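TRNA (guanine(26)-N(2))-dimethyltransferase (Pyrococcus horikoshii, PDB 2DUL) probably methylates the exocyclic amino group of guanine 26 in tRNAs twice, with S-adenosyl-L-methionine as the methyl donor. Local coordinates at residues A[47-52]-A[131-136]; A[71-76]-A[111-116]. All blocks are in the same frame, centred on the assembly; numbering follows the deposited sequence.

Contact 1: residues A[47-52]-A[131-136]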
loop_
_atom_site.group_PDB
_atom_site.type_symbol
_atom_site.label_atom_id
_atom_site.label_comp_id
_atom_site.label_asym_id
_atom_site.label_seq_id
_atom_site.Cartn_x
_atom_site.Cartn_y
_atom_site.Cartn_z
ATOM N N ASN A 47 0.300 16.501 -3.495
ATOM C CA ASN A 47 1.311 17.559 -3.427
ATOM C C ASN A 47 2.082 17.742 -2.113
ATOM O O ASN A 47 2.275 18.874 -1.664
ATOM C CB ASN A 47 0.660 18.901 -3.784
ATOM C CG ASN A 47 -0.135 18.846 -5.075
ATOM O OD1 ASN A 47 -1.051 19.644 -5.280
ATOM N ND2 ASN A 47 0.217 17.917 -5.958
ATOM N N PRO A 48 2.544 16.648 -1.482
ATOM C CA PRO A 48 3.287 16.849 -0.229
ATOM C C PRO A 48 4.602 17.593 -0.497
ATOM O O PRO A 48 5.306 17.293 -1.465
ATOM C CB PRO A 48 3.499 15.423 0.278
ATOM C CG PRO A 48 3.604 14.632 -1.000
ATOM C CD PRO A 48 2.492 15.221 -1.847
ATOM N N LYS A 49 4.929 18.560 0.355
ATOM C CA LYS A 49 6.142 19.362 0.179
ATOM C C LYS A 49 7.452 18.703 0.625
ATOM O O LYS A 49 8.432 18.688 -0.128
ATOM C CB LYS A 49 5.977 20.705 0.900
ATOM C CG LYS A 49 7.182 21.630 0.807
ATOM C CD LYS A 49 6.848 23.043 1.291
ATOM C CE LYS A 49 6.518 23.086 2.778
ATOM N NZ LYS A 49 7.710 22.780 3.613
ATOM N N ILE A 50 7.469 18.177 1.848
ATOM C CA ILE A 50 8.659 17.532 2.400
ATOM C C ILE A 50 8.431 16.022 2.433
ATOM O O ILE A 50 7.552 15.534 3.143
ATOM C CB ILE A 50 8.931 18.042 3.824
ATOM C CG1 ILE A 50 8.899 19.572 3.838
ATOM C CG2 ILE A 50 10.284 17.550 4.311
ATOM C CD1 ILE A 50 9.022 20.175 5.228
ATOM N N VAL A 51 9.232 15.279 1.678
ATOM C CA VAL A 51 9.047 13.836 1.608
ATOM C C VAL A 51 10.298 13.027 1.922
ATOM O O VAL A 51 11.420 13.512 1.783
ATOM C CB VAL A 51 8.531 13.443 0.218
ATOM C CG1 VAL A 51 7.273 14.253 -0.109
ATOM C CG2 VAL A 51 9.608 13.699 -0.835
ATOM N N LEU A 52 10.088 11.785 2.343
ATOM C CA LEU A 52 11.181 10.892 2.688
ATOM C C LEU A 52 11.114 9.532 1.992
ATOM O O LEU A 52 10.073 8.865 1.997
ATOM C CB LEU A 52 11.206 10.658 4.208
ATOM C CG LEU A 52 12.124 9.528 4.694
ATOM C CD1 LEU A 52 13.581 9.914 4.455
ATOM C CD2 LEU A 52 11.882 9.255 6.178
ATOM N N TYR A 131 8.011 15.911 11.024
ATOM C CA TYR A 131 8.660 16.715 9.999
ATOM C C TYR A 131 8.219 16.501 8.555
ATOM O O TYR A 131 8.109 17.460 7.794
ATOM C CB TYR A 131 10.170 16.487 10.109
ATOM C CG TYR A 131 11.016 17.353 9.205
ATOM C CD1 TYR A 131 11.561 16.845 8.021
ATOM C CD2 TYR A 131 11.287 18.679 9.540
ATOM C CE1 TYR A 131 12.357 17.644 7.195
ATOM C CE2 TYR A 131 12.080 19.482 8.727
ATOM C CZ TYR A 131 12.612 18.959 7.556
ATOM O OH TYR A 131 13.395 19.751 6.751
ATOM N N PHE A 132 7.971 15.252 8.173
ATOM C CA PHE A 132 7.592 14.958 6.795
ATOM C C PHE A 132 6.107 14.966 6.466
ATOM O O PHE A 132 5.284 14.483 7.240
ATOM C CB PHE A 132 8.170 13.600 6.368
ATOM C CG PHE A 132 9.664 13.519 6.468
ATOM C CD1 PHE A 132 10.269 12.948 7.583
ATOM C CD2 PHE A 132 10.467 14.044 5.460
ATOM C CE1 PHE A 132 11.659 12.905 7.698
ATOM C CE2 PHE A 132 11.857 14.007 5.561
ATOM C CZ PHE A 132 12.455 13.437 6.683
ATOM N N HIS A 133 5.778 15.507 5.294
ATOM C CA HIS A 133 4.402 15.543 4.815
ATOM C C HIS A 133 4.083 14.164 4.238
ATOM O O HIS A 133 2.926 13.762 4.156
ATOM C CB HIS A 133 4.242 16.610 3.727
ATOM C CG HIS A 133 4.408 18.010 4.228
ATOM N ND1 HIS A 133 3.529 18.590 5.119
ATOM C CD2 HIS A 133 5.362 18.939 3.984
ATOM C CE1 HIS A 133 3.934 19.814 5.403
ATOM N NE2 HIS A 133 5.045 20.052 4.726
ATOM N N PHE A 134 5.123 13.448 3.825
ATOM C CA PHE A 134 4.945 12.110 3.272
ATOM C C PHE A 134 6.187 11.269 3.506
ATOM O O PHE A 134 7.309 11.728 3.307
ATOM C CB PHE A 134 4.652 12.162 1.765
ATOM C CG PHE A 134 4.655 10.801 1.093
ATOM C CD1 PHE A 134 3.719 9.827 1.442
ATOM C CD2 PHE A 134 5.608 10.489 0.127
ATOM C CE1 PHE A 134 3.736 8.557 0.836
ATOM C CE2 PHE A 134 5.633 9.223 -0.484
ATOM C CZ PHE A 134 4.696 8.258 -0.127
ATOM N N ILE A 135 5.971 10.038 3.952
ATOM C CA ILE A 135 7.065 9.103 4.178
ATOM C C ILE A 135 6.697 7.831 3.430
ATOM O O ILE A 135 5.573 7.345 3.546
ATOM C CB ILE A 135 7.249 8.759 5.684
ATOM C CG1 ILE A 135 7.755 9.982 6.453
ATOM C CG2 ILE A 135 8.244 7.601 5.834
ATOM C CD1 ILE A 135 7.954 9.732 7.951
ATOM N N ASP A 136 7.631 7.308 2.647
ATOM C CA ASP A 136 7.392 6.074 1.911
ATOM C C ASP A 136 8.316 4.999 2.485
ATOM O O ASP A 136 9.536 5.102 2.398
ATOM C CB ASP A 136 7.661 6.276 0.415
ATOM C CG ASP A 136 7.047 5.175 -0.445
ATOM O OD1 ASP A 136 6.935 5.370 -1.675
ATOM O OD2 ASP A 136 6.669 4.120 0.109
#
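The carbonyl oxygen of Ile-50 takes two backbone donors, His-133 N at 2.8 Å and, by a longer bond, Phe-134 N at 3.3 Å. The sharing goes with a corner in the chain at His-133; beyond it regular parallel pairing takes over, Leu-52 N bonding to Phe-134 O and Asp-136 N to Leu-52 O. The Phe-132 ring, its CG anti to the carbonyl carbon (chi1 -58°), lies between two neighbours. Leu-52 CB sits over the centre of one face, a CH-pi contact 3.7 Å from the centroid, and Tyr-131 CD1 covers the opposite face. The branch at CB of Ile-50 brings CG2 to both Tyr-131 CE1 and Phe-132 CD2, so one methyl touches two rings. An alanine in place of Phe-132 would probably leave Leu-52 CB without its aromatic cover and open a gap beside Ile-50. On the opposite face of the sheet, Phe-134 CB meets Val-51 CG1 and, from the loop before the strand, Pro-48 CB; Pro-48 and Phe-134 also touch helix 33-46. Further along, Asp-136 makes salt bridges to Arg-228 and Arg-61, the latter predicted to bind S-adenosyl-L-methionine. Such adjacent parallel strands form the centre of the Rossmann-like sheet of class I methyltransferases.

Contact 2: residues A[71-76]-A[111-116]; sequences AEEVWL and EKTIVI
Lys-112 reaches from just before strand 113-118 to the carbonyl of Ala-71. Its CB lies 3.7 Å from Glu-72 O, then CG, CD and CE pass beside Ala-71 O, and the chain, straight as far as CE, bends at chi4 (-56°) to bring NZ to 2.6 Å from that same oxygen. The ammonium stands above the carbonyl plane, 35° out of it. A long, flexible side chain suits this place, just before the first bonded pair of the strands.

Beyond it the strands pair in parallel. Thr-113 N and Val-115 N donate to Glu-72 O and Val-74 O, while Val-74 N and Leu-76 N donate to Thr-113 O and Val-115 O, all nearly straight. On one face of the sheet Val-115 runs alongside Trp-75 and covers one face of its indole: CB is over the ring system, CG2 is nearest CE2, and CG1 makes a CH-pi contact 3.7 Å from the centroid of the six-membered ring. A beta-branched residue presents both methyls to so broad a surface. Glu-73 has its CG anti to the backbone N (chi1 -170°), beside Thr-113. At the end of its chain OE2 meets Trp-75 NE1 at 2.6 Å, in the plane of the indole; Tyr-131 OH binds the same oxygen. On the other face Leu-76 CD1 meets Ile-114 CG2 at 3.6 Å, while Leu-76 and Ile-116 pack on helix 81-94.

The chemistry thus divides by position: a lysine serves the strand entrance, aliphatic groups and an indole fill the interior, and a carboxylate oxygen that accepts the indole N-H and is also hydrogen-bonded to the Tyr-131 hydroxyl is likely to hold the tryptophan's rotation.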
loop_
_atom_site.group_PDB
_atom_site.type_symbol
_atom_site.label_atom_id
_atom_site.label_comp_id
_atom_site.label_asym_id
_atom_site.label_seq_id
_atom_site.Cartn_x
_atom_site.Cartn_y
_atom_site.Cartn_z
ATOM N N ALA A 71 7.053 17.763 -4.939
ATOM C CA ALA A 71 7.850 17.723 -3.713
ATOM C C ALA A 71 8.953 18.776 -3.801
ATOM O O ALA A 71 9.610 18.907 -4.833
ATOM C CB ALA A 71 8.458 16.325 -3.518
ATOM N N GLU A 72 9.150 19.528 -2.721
ATOM C CA GLU A 72 10.163 20.582 -2.682
ATOM C C GLU A 72 11.449 20.159 -1.981
ATOM O O GLU A 72 12.542 20.595 -2.346
ATOM C CB GLU A 72 9.587 21.820 -1.989
ATOM C CG GLU A 72 8.577 22.575 -2.842
ATOM C CD GLU A 72 7.830 23.653 -2.075
ATOM O OE1 GLU A 72 8.458 24.359 -1.258
ATOM O OE2 GLU A 72 6.611 23.803 -2.301
ATOM N N GLU A 73 11.313 19.316 -0.964
ATOM C CA GLU A 73 12.458 18.831 -0.207
ATOM C C GLU A 73 12.345 17.315 -0.163
ATOM O O GLU A 73 11.369 16.771 0.362
ATOM C CB GLU A 73 12.438 19.402 1.214
ATOM C CG GLU A 73 13.713 19.143 2.002
ATOM C CD GLU A 73 13.689 19.779 3.383
ATOM O OE1 GLU A 73 13.615 21.026 3.478
ATOM O OE2 GLU A 73 13.743 19.030 4.377
ATOM N N VAL A 74 13.338 16.636 -0.727
ATOM C CA VAL A 74 13.327 15.180 -0.779
ATOM C C VAL A 74 14.509 14.573 -0.046
ATOM O O VAL A 74 15.661 14.893 -0.336
ATOM C CB VAL A 74 13.354 14.680 -2.245
ATOM C CG1 VAL A 74 13.215 13.157 -2.284
ATOM C CG2 VAL A 74 12.240 15.354 -3.046
ATOM N N TRP A 75 14.213 13.697 0.910
ATOM C CA TRP A 75 15.250 13.022 1.674
ATOM C C TRP A 75 15.392 11.578 1.198
ATOM O O TRP A 75 14.400 10.872 1.002
ATOM C CB TRP A 75 14.915 13.029 3.170
ATOM C CG TRP A 75 14.999 14.381 3.809
ATOM C CD1 TRP A 75 14.309 15.502 3.451
ATOM C CD2 TRP A 75 15.800 14.745 4.940
ATOM N NE1 TRP A 75 14.628 16.541 4.289
ATOM C CE2 TRP A 75 15.540 16.105 5.213
ATOM C CE3 TRP A 75 16.710 14.054 5.751
ATOM C CZ2 TRP A 75 16.158 16.793 6.266
ATOM C CZ3 TRP A 75 17.327 14.736 6.799
ATOM C CH2 TRP A 75 17.045 16.094 7.046
ATOM N N LEU A 76 16.633 11.158 1.000
ATOM C CA LEU A 76 16.939 9.800 0.578
ATOM C C LEU A 76 17.802 9.212 1.682
ATOM O O LEU A 76 18.779 9.831 2.100
ATOM C CB LEU A 76 17.724 9.800 -0.734
ATOM C CG LEU A 76 17.049 10.334 -2.000
ATOM C CD1 LEU A 76 17.046 11.850 -1.977
ATOM C CD2 LEU A 76 17.815 9.838 -3.221
ATOM N N GLU A 111 16.450 24.062 -7.138
ATOM C CA GLU A 111 15.017 24.330 -7.220
ATOM C C GLU A 111 14.359 23.438 -6.180
ATOM O O GLU A 111 13.432 23.842 -5.479
ATOM C CB GLU A 111 14.476 24.002 -8.608
ATOM C CG GLU A 111 12.960 24.082 -8.706
ATOM C CD GLU A 111 12.464 24.034 -10.135
ATOM O OE1 GLU A 111 13.002 23.235 -10.933
ATOM O OE2 GLU A 111 11.524 24.792 -10.457
ATOM N N LYS A 112 14.858 22.211 -6.092
ATOM C CA LYS A 112 14.375 21.271 -5.104
ATOM C C LYS A 112 15.571 20.963 -4.214
ATOM O O LYS A 112 16.710 20.934 -4.683
ATOM C CB LYS A 112 13.849 20.000 -5.775
ATOM C CG LYS A 112 12.634 20.255 -6.650
ATOM C CD LYS A 112 11.938 18.972 -7.033
ATOM C CE LYS A 112 10.687 19.262 -7.846
ATOM N NZ LYS A 112 9.763 20.172 -7.123
ATOM N N THR A 113 15.320 20.775 -2.927
ATOM C CA THR A 113 16.389 20.466 -1.995
ATOM C C THR A 113 16.432 18.958 -1.834
ATOM O O THR A 113 15.416 18.326 -1.542
ATOM C CB THR A 113 16.148 21.147 -0.637
ATOM O OG1 THR A 113 16.248 22.563 -0.813
ATOM C CG2 THR A 113 17.176 20.702 0.396
ATOM N N ILE A 114 17.610 18.388 -2.054
ATOM C CA ILE A 114 17.803 16.949 -1.952
ATOM C C ILE A 114 18.771 16.667 -0.811
ATOM O O ILE A 114 19.862 17.233 -0.753
ATOM C CB ILE A 114 18.368 16.388 -3.271
ATOM C CG1 ILE A 114 17.396 16.701 -4.409
ATOM C CG2 ILE A 114 18.593 14.881 -3.158
ATOM C CD1 ILE A 114 17.948 16.428 -5.787
ATOM N N VAL A 115 18.351 15.802 0.104
ATOM C CA VAL A 115 19.165 15.447 1.255
ATOM C C VAL A 115 19.431 13.949 1.229
ATOM O O VAL A 115 18.508 13.142 1.347
ATOM C CB VAL A 115 18.444 15.805 2.567
ATOM C CG1 VAL A 115 19.357 15.533 3.754
ATOM C CG2 VAL A 115 18.016 17.269 2.535
ATOM N N ILE A 116 20.694 13.583 1.055
ATOM C CA ILE A 116 21.084 12.181 1.011
ATOM C C ILE A 116 21.673 11.832 2.372
ATOM O O ILE A 116 22.625 12.463 2.834
ATOM C CB ILE A 116 22.120 11.940 -0.099
ATOM C CG1 ILE A 116 21.660 12.637 -1.388
ATOM C CG2 ILE A 116 22.275 10.442 -0.344
ATOM C CD1 ILE A 116 22.618 12.469 -2.562
#

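Both contacts are largely buried and join parallel strands of one sheet, where 50-53 and 73-78 are neighbours, so the pairings follow one another as 132-137, 50-53, 73-78, 113-118. Contact 1 lies nearer the middle of the chain, its centre about 16 Å from the chain's centre against about 23 Å for contact 2. Each has an exposed residue just before its strand, Lys-49 in contact 1 and Glu-72 in contact 2, and a buried strand part beyond. Lys-49 O and Glu-72 N probably hydrogen-bond, joining the two at that surface end. Contact 1 is the more aromatic and the less regular; contact 2 has an even ladder. Deeper in, Phe-132 and Trp-75 meet edge to face.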